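Local coordinates for putative aminooxidase (Propionibacterium acnes, PDB 2BA9), which probably isomerises polyunsaturated fatty acids such as linoleic acid to conjugated linoleic acid, using a bound flavin-adenine dinucleotide, at residues A[282-287]-A[360-365]. Residues are numbered along the deposited sequence; the frame is centred on the assembly and turned at random.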
# COMPACT_ATOMS: atom_id res chain seq x y z
N MET A 282 5.21 9.61 -5.93
CA MET A 282 4.85 10.20 -7.22
C MET A 282 5.17 9.28 -8.38
O MET A 282 6.29 8.80 -8.54
CB MET A 282 5.54 11.54 -7.43
CG MET A 282 5.11 12.25 -8.70
SD MET A 282 5.47 14.02 -8.70
CE MET A 282 6.95 14.08 -9.69
N VAL A 283 4.15 9.06 -9.20
CA VAL A 283 4.26 8.23 -10.39
C VAL A 283 4.08 9.14 -11.58
O VAL A 283 3.22 10.01 -11.58
CB VAL A 283 3.18 7.14 -10.41
CG1 VAL A 283 3.34 6.23 -11.64
CG2 VAL A 283 3.22 6.34 -9.11
N ASP A 284 4.93 8.95 -12.59
CA ASP A 284 4.81 9.63 -13.85
C ASP A 284 4.74 8.58 -14.93
O ASP A 284 5.60 7.70 -14.99
CB ASP A 284 6.01 10.54 -14.11
CG ASP A 284 6.01 11.77 -13.25
OD1 ASP A 284 5.69 12.84 -13.80
OD2 ASP A 284 6.34 11.67 -12.05
N ALA A 285 3.71 8.67 -15.77
CA ALA A 285 3.54 7.78 -16.92
C ALA A 285 4.18 8.44 -18.12
O ALA A 285 3.78 9.53 -18.51
CB ALA A 285 2.04 7.47 -17.19
N CYS A 286 5.19 7.77 -18.69
CA CYS A 286 6.09 8.36 -19.68
C CYS A 286 6.07 7.65 -21.03
O CYS A 286 6.03 6.44 -21.08
CB CYS A 286 7.53 8.34 -19.16
SG CYS A 286 7.81 9.21 -17.60
N LEU A 287 6.06 8.43 -22.11
CA LEU A 287 6.49 7.97 -23.42
C LEU A 287 7.98 8.23 -23.45
O LEU A 287 8.43 9.32 -23.09
CB LEU A 287 5.78 8.73 -24.55
CG LEU A 287 4.26 8.60 -24.54
CD1 LEU A 287 3.60 9.32 -25.74
CD2 LEU A 287 3.88 7.14 -24.52
N GLU A 360 10.10 11.61 -23.83
CA GLU A 360 9.51 12.52 -24.81
C GLU A 360 8.30 13.22 -24.24
O GLU A 360 8.03 14.36 -24.60
CB GLU A 360 9.08 11.76 -26.06
CG GLU A 360 10.23 11.05 -26.73
CD GLU A 360 9.80 10.19 -27.90
OE1 GLU A 360 8.69 9.60 -27.85
OE2 GLU A 360 10.58 10.10 -28.87
N LYS A 361 7.55 12.51 -23.40
CA LYS A 361 6.31 13.03 -22.85
C LYS A 361 5.93 12.35 -21.55
O LYS A 361 6.11 11.16 -21.42
CB LYS A 361 5.19 12.81 -23.86
CG LYS A 361 4.02 13.73 -23.67
CD LYS A 361 4.29 15.13 -24.22
CE LYS A 361 4.26 15.17 -25.76
NZ LYS A 361 3.36 14.19 -26.39
N ILE A 362 5.39 13.13 -20.60
CA ILE A 362 4.68 12.61 -19.43
C ILE A 362 3.19 12.89 -19.65
O ILE A 362 2.75 14.06 -19.65
CB ILE A 362 5.10 13.29 -18.09
CG1 ILE A 362 6.60 13.13 -17.82
CG2 ILE A 362 4.33 12.68 -16.94
CD1 ILE A 362 7.17 14.19 -16.87
N ILE A 363 2.42 11.82 -19.86
CA ILE A 363 0.99 11.96 -20.18
C ILE A 363 0.11 11.97 -18.92
O ILE A 363 -1.01 12.46 -18.95
CB ILE A 363 0.49 10.87 -21.19
CG1 ILE A 363 0.47 9.47 -20.56
CG2 ILE A 363 1.36 10.88 -22.48
CD1 ILE A 363 -0.45 8.46 -21.26
N GLU A 364 0.63 11.43 -17.82
CA GLU A 364 -0.06 11.45 -16.52
C GLU A 364 0.92 11.46 -15.33
O GLU A 364 1.91 10.74 -15.31
CB GLU A 364 -1.02 10.26 -16.40
CG GLU A 364 -2.05 10.41 -15.30
CD GLU A 364 -2.98 9.19 -15.13
OE1 GLU A 364 -3.05 8.31 -16.03
OE2 GLU A 364 -3.64 9.12 -14.08
N GLU A 365 0.58 12.26 -14.33
CA GLU A 365 1.32 12.33 -13.08
C GLU A 365 0.38 12.29 -11.91
O GLU A 365 -0.67 12.94 -11.92
CB GLU A 365 2.12 13.62 -13.00
CG GLU A 365 3.13 13.60 -11.88
CD GLU A 365 3.91 14.86 -11.81
OE1 GLU A 365 3.38 15.85 -11.26
OE2 GLU A 365 5.06 14.87 -12.34
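Ala285 and Glu364 form the straightest rung of this antiparallel ladder: the amide N of Ala285 gives a hydrogen bond of 2.8 Å to the carbonyl O of Glu364, with an N-H...O angle of 175°. Ala285 O then accepts from the amide of Ile363 rather than from that of Glu364, because a beta bulge slips the register by one residue before Cys286 pairs with Ile362. Farther along, Leu287 N donates to Lys361 O, while Leu287 O takes the amide N of Glu360 at 2.9 Å and, weakly, that of Lys361. Two residues, Glu360 and Lys361, therefore stand opposite the single Leu287, a second, classic bulge, where the chain turns a corner. Between the rungs, CA-H...O contacts run in both directions, among them Ile362 CA to Ala285 O at 3.3 Å.

The apolar packing is light. Cys286 SG lies 4.1 Å from Ile362 CG1 on the face covered by helix 341-355; on the other face Leu287 CG meets Ile363 CG2 at 4.2 Å.

On the helix-covered face the side chains of Asp284 and Glu365 run alongside each other in the same sense, with their carboxylate planes 83° apart. Glu365 has CG anti to its backbone N (chi1 -167°), which sets CG 3.3 Å from Asp284 OD1. Glu365 OE2 comes to 2.6 Å from the same Asp284 OD1. Met282, bent at its thioether, brings CE to 3.3 Å from Glu365 OE2, and Ile362 CG2 abuts Asp284 OD1. Arg345 of the helix forms a salt bridge with Glu365 OE1.

Strand 359-373 thereby forms an edge of the mixed sheet, paired with strand 277-288, whose Val283 touches the flavin cofactor. So close an approach of two acid oxygens suggests that one of the two acids holds a proton, with Arg345 probably offsetting the remaining negative charge.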